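PDB 4RTB: HydG protein from Carboxydothermus hydrogenoformans, which is a radical SAM maturase of [FeFe]-hydrogenase that carries a [4Fe-4S] cluster with S-adenosylmethionine and acts as a CO/CN synthase. Local coordinates for residues A68-D72 with H304-I309. Sequence-based numbering, arbitrary orientation.
Sequences AFAND and HKFKKI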
loop_
_atom_site.group_PDB
_atom_site.type_symbol
_atom_site.label_atom_id
_atom_site.label_comp_id
_atom_site.label_asym_id
_atom_site.label_seq_id
_atom_site.Cartn_x
_atom_site.Cartn_y
_atom_site.Cartn_z
ATOM N N ALA A 68 -0.460 6.582 21.936
ATOM C CA ALA A 68 -0.532 7.692 20.990
ATOM C C ALA A 68 -1.741 7.557 20.076
ATOM O O ALA A 68 -2.365 8.551 19.703
ATOM C CB ALA A 68 0.744 7.774 20.167
ATOM N N PHE A 69 -2.072 6.322 19.716
ATOM C CA PHE A 69 -3.242 6.091 18.885
ATOM C C PHE A 69 -4.529 6.197 19.692
ATOM O O PHE A 69 -5.474 6.875 19.286
ATOM C CB PHE A 69 -3.175 4.721 18.215
ATOM C CG PHE A 69 -4.381 4.409 17.386
ATOM C CD1 PHE A 69 -5.420 3.652 17.904
ATOM C CD2 PHE A 69 -4.492 4.900 16.098
ATOM C CE1 PHE A 69 -6.538 3.378 17.145
ATOM C CE2 PHE A 69 -5.606 4.629 15.334
ATOM C CZ PHE A 69 -6.632 3.867 15.858
ATOM N N ALA A 70 -4.552 5.516 20.833
ATOM C CA ALA A 70 -5.762 5.367 21.634
ATOM C C ALA A 70 -6.331 6.695 22.134
ATOM O O ALA A 70 -7.548 6.862 22.210
ATOM C CB ALA A 70 -5.487 4.443 22.813
ATOM N N ASN A 71 -5.449 7.634 22.467
ATOM C CA ASN A 71 -5.862 8.891 23.089
ATOM C C ASN A 71 -5.870 10.078 22.131
ATOM O O ASN A 71 -4.883 10.338 21.445
ATOM C CB ASN A 71 -4.951 9.208 24.275
ATOM C CG ASN A 71 -4.984 8.130 25.340
ATOM O OD1 ASN A 71 -5.685 8.255 26.345
ATOM N ND2 ASN A 71 -4.226 7.061 25.125
ATOM N N ASP A 72 -6.982 10.806 22.102
ATOM C CA ASP A 72 -7.108 11.977 21.237
ATOM C C ASP A 72 -7.072 13.288 22.024
ATOM O O ASP A 72 -8.083 13.709 22.587
ATOM C CB ASP A 72 -8.404 11.907 20.420
ATOM C CG ASP A 72 -8.390 10.790 19.392
ATOM O OD1 ASP A 72 -9.475 10.423 18.895
ATOM O OD2 ASP A 72 -7.295 10.277 19.082
ATOM N N HIS A 304 -9.807 11.270 11.380
ATOM C CA HIS A 304 -8.777 11.690 12.316
ATOM C C HIS A 304 -7.919 10.508 12.757
ATOM O O HIS A 304 -6.688 10.549 12.670
ATOM C CB HIS A 304 -9.409 12.363 13.533
ATOM C CG HIS A 304 -8.410 12.938 14.483
ATOM N ND1 HIS A 304 -7.740 14.115 14.231
ATOM C CD2 HIS A 304 -7.956 12.493 15.678
ATOM C CE1 HIS A 304 -6.921 14.375 15.234
ATOM N NE2 HIS A 304 -7.033 13.406 16.125
ATOM N N LYS A 305 -8.580 9.455 13.224
ATOM C CA LYS A 305 -7.879 8.264 13.684
ATOM C C LYS A 305 -7.079 7.635 12.550
ATOM O O LYS A 305 -5.981 7.140 12.771
ATOM C CB LYS A 305 -8.863 7.252 14.274
ATOM C CG LYS A 305 -8.595 6.922 15.736
ATOM C CD LYS A 305 -9.883 6.892 16.544
ATOM C CE LYS A 305 -9.622 6.476 17.987
ATOM N NZ LYS A 305 -8.595 7.331 18.646
ATOM N N PHE A 306 -7.623 7.673 11.338
ATOM C CA PHE A 306 -6.916 7.184 10.157
ATOM C C PHE A 306 -5.593 7.926 9.960
ATOM O O PHE A 306 -4.523 7.307 9.818
ATOM C CB PHE A 306 -7.793 7.339 8.914
ATOM C CG PHE A 306 -7.400 6.445 7.778
ATOM C CD1 PHE A 306 -6.884 5.182 8.020
ATOM C CD2 PHE A 306 -7.543 6.864 6.465
ATOM C CE1 PHE A 306 -6.523 4.352 6.976
ATOM C CE2 PHE A 306 -7.182 6.043 5.416
ATOM C CZ PHE A 306 -6.670 4.783 5.671
ATOM N N LYS A 307 -5.680 9.257 9.956
ATOM C CA LYS A 307 -4.500 10.109 9.862
ATOM C C LYS A 307 -3.509 9.740 10.964
ATOM O O LYS A 307 -2.295 9.721 10.743
ATOM C CB LYS A 307 -4.896 11.586 9.948
ATOM C CG LYS A 307 -5.714 12.072 8.752
ATOM C CD LYS A 307 -6.776 13.103 9.143
ATOM C CE LYS A 307 -6.183 14.469 9.455
ATOM N NZ LYS A 307 -7.252 15.487 9.689
ATOM N N LYS A 308 -4.038 9.418 12.142
ATOM C CA LYS A 308 -3.210 8.930 13.240
ATOM C C LYS A 308 -2.500 7.615 12.911
ATOM O O LYS A 308 -1.346 7.422 13.300
ATOM C CB LYS A 308 -4.051 8.748 14.502
ATOM C CG LYS A 308 -3.957 9.893 15.482
ATOM C CD LYS A 308 -4.656 9.533 16.774
ATOM C CE LYS A 308 -4.307 10.509 17.871
ATOM N NZ LYS A 308 -5.010 10.158 19.131
ATOM N N ILE A 309 -3.182 6.710 12.209
ATOM C CA ILE A 309 -2.559 5.437 11.861
ATOM C C ILE A 309 -1.420 5.665 10.882
ATOM O O ILE A 309 -0.323 5.156 11.090
ATOM C CB ILE A 309 -3.531 4.413 11.227
ATOM C CG1 ILE A 309 -4.938 4.529 11.802
ATOM C CG2 ILE A 309 -3.011 3.000 11.446
ATOM C CD1 ILE A 309 -5.929 3.587 11.151
#
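Phe69 and Lys308 bring the backbones closest, their CA atoms 6.3 Å apart, where the C-terminal end of helix 62-70 meets the first turns of helix 303-316; the chain leaves helical geometry at Asn71. The Phe69 side chain, with CG anti to its backbone N (chi1 178°), reaches helix 303-316, so that CZ lies 3.6 Å from Lys305 CG and CE2 lies 3.6 Å from Ile309 CG1. Leu261 of helix 257-275 touches both Phe69 and Ile309. Lys305, bent at chi2 and chi4, crosses the phenyl ring and places NZ over its face, 4.9 Å from the centroid, in a cation-pi contact. The same ammonium forms a weak hydrogen bond to Phe69 O (3.2 Å) and a salt bridge to Asp72 OD1 (3.2 Å). The Lys308 chain, extended beyond CG, runs to the end of helix 62-70 beside the Asp72 carboxylate, though the exact position of its NZ is doubtful. His304 NE2 is hydrogen-bonded to Asp77 of helix 74-91. A methionine in place of Lys305 would probably leave Asp72 with less charge compensation and Phe69 without its cation. Lys305, and probably Lys308, thus bring positive charge to the C-terminal end of helix 62-70, where it would probably offset both the carboxylate and the carbonyls of the last turn.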